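PDB 3I8S: ferrous iron transport protein B from Escherichia coli, which takes up ferrous iron across the inner membrane in a GTP-driven manner, its cytosolic GTPase domain, the part present here, probably coupling GTP binding to channel opening. Local coordinates for residues T47-V52 and A162-K167; E173-A178 and A245-Q250. All blocks are in the same frame, centred on the assembly; numbering follows the deposited sequence. Where two conformers were deposited one is given.

Interaction 1: T47-V52 and A162-K167; sequences TTDHQV and AIDRYK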
loop_
_atom_site.group_PDB
_atom_site.type_symbol
_atom_site.label_atom_id
_atom_site.label_comp_id
_atom_site.label_asym_id
_atom_site.label_seq_id
_atom_site.Cartn_x
_atom_site.Cartn_y
_atom_site.Cartn_z
ATOM N N THR A 47 0.354 6.467 -21.724
ATOM C CA THR A 47 -0.897 5.777 -21.911
ATOM C C THR A 47 -1.655 6.494 -23.045
ATOM O O THR A 47 -1.151 7.468 -23.632
ATOM C CB THR A 47 -1.705 5.801 -20.638
ATOM O OG1 THR A 47 -2.066 7.150 -20.315
ATOM C CG2 THR A 47 -0.957 5.138 -19.435
ATOM N N THR A 48 -2.906 6.127 -23.306
ATOM C CA THR A 48 -3.679 6.862 -24.284
ATOM C C THR A 48 -3.750 8.354 -23.921
ATOM O O THR A 48 -3.579 9.205 -24.792
ATOM C CB THR A 48 -5.101 6.278 -24.445
ATOM O OG1 THR A 48 -4.993 4.906 -24.870
ATOM C CG2 THR A 48 -5.921 7.080 -25.390
ATOM N N ASP A 49 -3.977 8.650 -22.649
ATOM C CA ASP A 49 -4.259 10.018 -22.241
ATOM C C ASP A 49 -3.053 10.724 -21.533
ATOM O O ASP A 49 -3.028 11.963 -21.488
ATOM C CB ASP A 49 -5.436 10.046 -21.281
ATOM C CG ASP A 49 -6.740 9.684 -21.926
ATOM O OD1 ASP A 49 -6.876 9.797 -23.143
ATOM O OD2 ASP A 49 -7.680 9.345 -21.182
ATOM N N HIS A 50 -2.135 9.963 -20.958
ATOM C CA HIS A 50 -1.227 10.521 -19.943
ATOM C C HIS A 50 0.222 10.242 -20.270
ATOM O O HIS A 50 0.559 9.166 -20.801
ATOM C CB HIS A 50 -1.500 9.928 -18.541
ATOM C CG HIS A 50 -2.803 10.356 -17.941
ATOM N ND1 HIS A 50 -3.947 9.598 -18.040
ATOM C CD2 HIS A 50 -3.138 11.448 -17.209
ATOM C CE1 HIS A 50 -4.950 10.237 -17.453
ATOM N NE2 HIS A 50 -4.479 11.350 -16.918
ATOM N N GLN A 51 1.062 11.229 -19.951
ATOM C CA GLN A 51 2.497 11.077 -19.847
ATOM C C GLN A 51 2.808 10.810 -18.397
ATOM O O GLN A 51 2.454 11.604 -17.517
ATOM C CB GLN A 51 3.188 12.369 -20.326
ATOM C CG GLN A 51 3.010 12.592 -21.783
ATOM C CD GLN A 51 3.424 11.374 -22.564
ATOM O OE1 GLN A 51 4.432 10.715 -22.237
ATOM N NE2 GLN A 51 2.630 11.027 -23.566
ATOM N N VAL A 52 3.433 9.662 -18.127
ATOM C CA VAL A 52 3.668 9.176 -16.774
ATOM C C VAL A 52 5.158 9.135 -16.381
ATOM O O VAL A 52 6.029 8.773 -17.179
ATOM C CB VAL A 52 3.091 7.731 -16.586
ATOM C CG1 VAL A 52 3.458 7.146 -15.170
ATOM C CG2 VAL A 52 1.561 7.703 -16.858
ATOM N N ALA A 162 -6.554 1.148 -16.979
ATOM C CA ALA A 162 -6.816 1.440 -15.583
ATOM C C ALA A 162 -6.204 2.775 -15.134
ATOM O O ALA A 162 -6.858 3.542 -14.415
ATOM C CB ALA A 162 -6.371 0.243 -14.688
ATOM N N ILE A 163 -4.991 3.057 -15.552
ATOM C CA ILE A 163 -4.344 4.348 -15.241
ATOM C C ILE A 163 -5.185 5.507 -15.809
ATOM O O ILE A 163 -5.525 6.492 -15.112
ATOM C CB ILE A 163 -2.873 4.381 -15.761
ATOM C CG1 ILE A 163 -1.944 3.421 -14.971
ATOM C CG2 ILE A 163 -2.361 5.842 -15.757
ATOM C CD1 ILE A 163 -0.526 3.173 -15.634
ATOM N N ASP A 164 -5.606 5.377 -17.065
ATOM C CA ASP A 164 -6.432 6.425 -17.698
ATOM C C ASP A 164 -7.829 6.624 -17.057
ATOM O O ASP A 164 -8.562 7.582 -17.341
ATOM C CB ASP A 164 -6.546 6.208 -19.203
ATOM C CG ASP A 164 -5.280 6.583 -19.949
ATOM O OD1 ASP A 164 -5.169 6.231 -21.117
ATOM O OD2 ASP A 164 -4.405 7.258 -19.370
ATOM N N ARG A 165 -8.213 5.673 -16.241
ATOM C CA ARG A 165 -9.434 5.730 -15.498
ATOM C C ARG A 165 -9.262 5.878 -13.976
ATOM O O ARG A 165 -10.242 5.707 -13.239
ATOM C CB ARG A 165 -10.172 4.443 -15.775
ATOM C CG ARG A 165 -10.622 4.346 -17.175
ATOM C CD ARG A 165 -11.403 3.060 -17.366
ATOM N NE ARG A 165 -12.022 3.101 -18.666
ATOM C CZ ARG A 165 -12.587 2.063 -19.265
ATOM N NH1 ARG A 165 -12.617 0.874 -18.668
ATOM N NH2 ARG A 165 -13.086 2.228 -20.453
ATOM N N TYR A 166 -8.092 6.251 -13.505
ATOM C CA TYR A 166 -7.874 6.105 -12.062
ATOM C C TYR A 166 -8.735 7.124 -11.292
ATOM O O TYR A 166 -9.093 8.168 -11.773
ATOM C CB TYR A 166 -6.415 6.179 -11.669
ATOM C CG TYR A 166 -5.972 7.549 -11.319
ATOM C CD1 TYR A 166 -5.558 8.429 -12.305
ATOM C CD2 TYR A 166 -6.003 7.996 -9.996
ATOM C CE1 TYR A 166 -5.161 9.715 -11.987
ATOM C CE2 TYR A 166 -5.580 9.273 -9.663
ATOM C CZ TYR A 166 -5.171 10.134 -10.670
ATOM O OH TYR A 166 -4.766 11.418 -10.363
ATOM N N LYS A 167 -9.120 6.696 -10.101
ATOM C CA LYS A 167 -10.066 7.394 -9.263
ATOM C C LYS A 167 -9.747 7.109 -7.813
ATOM O O LYS A 167 -8.924 6.265 -7.507
ATOM C CB LYS A 167 -11.491 6.889 -9.582
ATOM C CG LYS A 167 -11.571 5.340 -9.430
ATOM C CD LYS A 167 -12.893 4.708 -9.801
ATOM C CE LYS A 167 -12.723 3.177 -9.890
ATOM N NZ LYS A 167 -13.997 2.615 -10.421
HETATM O O HOH W 1 -7.927 9.819 -18.620
#

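Interaction 2: E173-A178 and A245-Q250; sequences ELVHYA and ADARYQ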
loop_
_atom_site.group_PDB
_atom_site.type_symbol
_atom_site.label_atom_id
_atom_site.label_comp_id
_atom_site.label_asym_id
_atom_site.label_seq_id
_atom_site.Cartn_x
_atom_site.Cartn_y
_atom_site.Cartn_z
ATOM N N GLU A 173 -15.585 -1.166 3.764
ATOM C CA GLU A 173 -15.175 -1.553 5.094
ATOM C C GLU A 173 -13.909 -2.327 4.894
ATOM O O GLU A 173 -13.900 -3.303 4.142
ATOM C CB GLU A 173 -16.164 -2.490 5.752
ATOM C CG GLU A 173 -15.751 -2.823 7.193
ATOM C CD GLU A 173 -16.459 -1.966 8.226
ATOM O OE1 GLU A 173 -15.996 -1.927 9.393
ATOM O OE2 GLU A 173 -17.499 -1.360 7.860
ATOM N N LEU A 174 -12.843 -1.935 5.572
ATOM C CA LEU A 174 -11.623 -2.733 5.506
ATOM C C LEU A 174 -11.357 -3.278 6.899
ATOM O O LEU A 174 -12.089 -4.131 7.405
ATOM C CB LEU A 174 -10.457 -1.891 4.980
ATOM C CG LEU A 174 -10.505 -1.460 3.512
ATOM C CD1 LEU A 174 -9.540 -0.309 3.277
ATOM C CD2 LEU A 174 -10.222 -2.655 2.606
ATOM N N VAL A 175 -10.328 -2.770 7.562
ATOM C CA VAL A 175 -9.984 -3.327 8.855
ATOM C C VAL A 175 -10.986 -2.822 9.865
ATOM O O VAL A 175 -11.370 -1.646 9.858
ATOM C CB VAL A 175 -8.530 -2.987 9.242
ATOM C CG1 VAL A 175 -8.200 -3.603 10.593
ATOM C CG2 VAL A 175 -7.595 -3.517 8.166
ATOM N N HIS A 176 -11.438 -3.720 10.724
ATOM C CA HIS A 176 -12.409 -3.372 11.747
ATOM C C HIS A 176 -11.737 -3.310 13.100
ATOM O O HIS A 176 -11.745 -4.277 13.870
ATOM C CB HIS A 176 -13.597 -4.348 11.783
ATOM C CG HIS A 176 -14.770 -3.804 12.530
ATOM N ND1 HIS A 176 -15.736 -3.027 11.932
ATOM C CD2 HIS A 176 -15.103 -3.880 13.837
ATOM C CE1 HIS A 176 -16.623 -2.656 12.835
ATOM N NE2 HIS A 176 -16.266 -3.167 14.001
ATOM N N TYR A 177 -11.160 -2.148 13.396
ATOM C CA TYR A 177 -10.485 -1.941 14.664
ATOM C C TYR A 177 -11.455 -1.724 15.806
ATOM O O TYR A 177 -12.525 -1.117 15.621
ATOM C CB TYR A 177 -9.587 -0.711 14.596
ATOM C CG TYR A 177 -8.503 -0.764 13.564
ATOM C CD1 TYR A 177 -8.608 -0.054 12.372
ATOM C CD2 TYR A 177 -7.370 -1.553 13.762
ATOM C CE1 TYR A 177 -7.572 -0.099 11.433
ATOM C CE2 TYR A 177 -6.348 -1.596 12.844
ATOM C CZ TYR A 177 -6.465 -0.857 11.676
ATOM O OH TYR A 177 -5.443 -0.920 10.795
ATOM N N ALA A 178 -11.054 -2.194 16.993
ATOM C CA ALA A 178 -11.806 -1.968 18.251
ATOM C C ALA A 178 -12.024 -0.466 18.463
ATOM O O ALA A 178 -11.102 0.333 18.184
ATOM C CB ALA A 178 -11.073 -2.603 19.456
ATOM N N ALA A 245 -2.725 -5.136 15.126
ATOM C CA ALA A 245 -2.188 -6.115 14.164
ATOM C C ALA A 245 -3.195 -7.211 13.852
ATOM O O ALA A 245 -3.376 -7.561 12.675
ATOM C CB ALA A 245 -0.862 -6.710 14.676
ATOM N N ASP A 246 -3.877 -7.714 14.887
ATOM C CA ASP A 246 -4.801 -8.838 14.755
ATOM C C ASP A 246 -6.003 -8.420 13.879
ATOM O O ASP A 246 -6.444 -9.187 13.030
ATOM C CB ASP A 246 -5.256 -9.358 16.140
ATOM C CG ASP A 246 -4.248 -10.348 16.781
ATOM O OD1 ASP A 246 -3.387 -10.910 16.065
ATOM O OD2 ASP A 246 -4.330 -10.593 18.014
ATOM N N ALA A 247 -6.496 -7.192 14.064
ATOM C CA ALA A 247 -7.587 -6.664 13.213
ATOM C C ALA A 247 -7.170 -6.741 11.730
ATOM O O ALA A 247 -7.942 -7.167 10.875
ATOM C CB ALA A 247 -7.959 -5.228 13.590
ATOM N N ARG A 248 -5.932 -6.342 11.440
ATOM C CA ARG A 248 -5.426 -6.373 10.054
ATOM C C ARG A 248 -5.374 -7.767 9.497
ATOM O O ARG A 248 -5.912 -8.029 8.424
ATOM C CB ARG A 248 -4.055 -5.689 9.948
ATOM C CG ARG A 248 -4.158 -4.223 10.204
ATOM C CD ARG A 248 -2.788 -3.561 10.439
ATOM N NE ARG A 248 -2.964 -2.156 10.747
ATOM C CZ ARG A 248 -1.970 -1.364 11.151
ATOM N NH1 ARG A 248 -0.753 -1.860 11.294
ATOM N NH2 ARG A 248 -2.203 -0.092 11.405
ATOM N N TYR A 249 -4.786 -8.691 10.241
ATOM C CA TYR A 249 -4.709 -10.054 9.768
ATOM C C TYR A 249 -6.098 -10.708 9.636
ATOM O O TYR A 249 -6.348 -11.471 8.695
ATOM C CB TYR A 249 -3.724 -10.831 10.630
ATOM C CG TYR A 249 -2.257 -10.382 10.371
ATOM C CD1 TYR A 249 -1.644 -10.618 9.142
ATOM C CD2 TYR A 249 -1.516 -9.708 11.334
ATOM C CE1 TYR A 249 -0.305 -10.233 8.887
ATOM C CE2 TYR A 249 -0.175 -9.322 11.100
ATOM C CZ TYR A 249 0.435 -9.586 9.869
ATOM O OH TYR A 249 1.765 -9.184 9.621
ATOM N N GLN A 250 -7.016 -10.397 10.553
ATOM C CA GLN A 250 -8.389 -10.924 10.474
ATOM C C GLN A 250 -9.028 -10.502 9.156
ATOM O O GLN A 250 -9.683 -11.288 8.448
ATOM C CB GLN A 250 -9.272 -10.387 11.610
ATOM C CG GLN A 250 -10.697 -10.990 11.580
ATOM C CD GLN A 250 -11.724 -10.228 12.423
ATOM O OE1 GLN A 250 -12.751 -10.783 12.819
ATOM N NE2 GLN A 250 -11.471 -8.959 12.655
HETATM O O HOH W 2 -10.638 -6.574 10.821
HETATM O O HOH W 3 -11.870 -6.745 14.122
#

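Interaction 1: T47-V52 and A162-K167
The carboxylate of Asp-164 reaches into the turn that joins strands 39-46 and 51-56 and is gripped there by three residues. Its CG lies anti to the carbonyl carbon (chi1 -75°), and the group meets Thr-47 tip to tip: OG1 of Thr-47 donates to the syn lone pair of OD2 of Asp-164 at 2.5 Å. The same oxygen accepts a second hydrogen bond, from His-50. That side chain runs past Asp-164 in the opposite direction, its ring turned 40° from the carboxylate, so that ND1 of His-50 delivers a nearly straight bond (169°) to OD2 of Asp-164 at 2.7 Å, in the ring plane but from above the carboxylate plane. OD1 of Asp-164 accepts from the backbone N of Asp-49 at 3.1 Å. Thr-47 OG1 sits between its own backbone N and carbonyl carbon, from where it also accepts from His-50 N at 2.9 Å, an ST motif that ties the turn together. Beside the polar cluster, CG2 of Ile-163 packs against CG2 of Thr-47 at 4.0 Å. Asp-49 lays its carboxylate over that of Asp-164, and one water donates to both Asp-49 OD2 and Asp-164 O. With two donors on OD2 and one on OD1, Asp-164 is probably ionised despite the neighbouring acid, and its charge could favour a cationic His-50, although a neutral ring could donate from ND1 too.

Interaction 2: E173-A178 and A245-Q250
Ala-247 presents its methyl group to the loop before helix 179-191, and Val-175 CG1 presses on Ala-247 CB at 3.4 Å, tighter than ordinary van der Waals contact. The same CG1, anti to the backbone N of Val-175, lies over one face of the Tyr-177 ring, offset toward its rim. CD2 of Tyr-177 completes the apolar patch, 3.7 Å from CB of Ala-247. At the far end of this ring the extended side chain of Arg-248 brings its NE to Tyr-177 OH in a nearly straight 2.8 Å bond, in the guanidinium plane and at the ring edge, with the two planes almost perpendicular (81°). One water links His-176 N to Ala-247 O; another, held by His-176 O, reaches Gln-250 NE2 only weakly. Further out, Glu-210 forms a salt bridge with Arg-248 NH1, Gln-207 accepts from NH2, and Glu-110 of helix 98-111, on the G-domain side, is hydrogen-bonded to Tyr-177 OH. An alanine in place of Arg-248 would probably loosen the join between loop and helices, since the bond to Tyr-177 and the salt bridge to Glu-210 would go. The arrangement is a buried interdomain junction, where this loop lies across helix 240-259 of the helical domain.

How the interactions relate
The two contacts follow one another along the chain, interaction 1 closing before interaction 2 opens, and lie on opposite sides of the chain's centre. Their centres are 32 Å apart and their nearest atoms about 13 Å, so they do not touch. Interaction 1 belongs to the G domain, where it ties the turn between strands 39-46 and 51-56 of the mixed sheet to segment 162-167. The chain then runs on into 173-178, which interaction 2 fastens to helix 240-259. One contact thus lies within the GTPase fold, joining helix 154-164 to a turn between neighbouring strands; the other seats the loop that follows where the GTPase and helical domains meet.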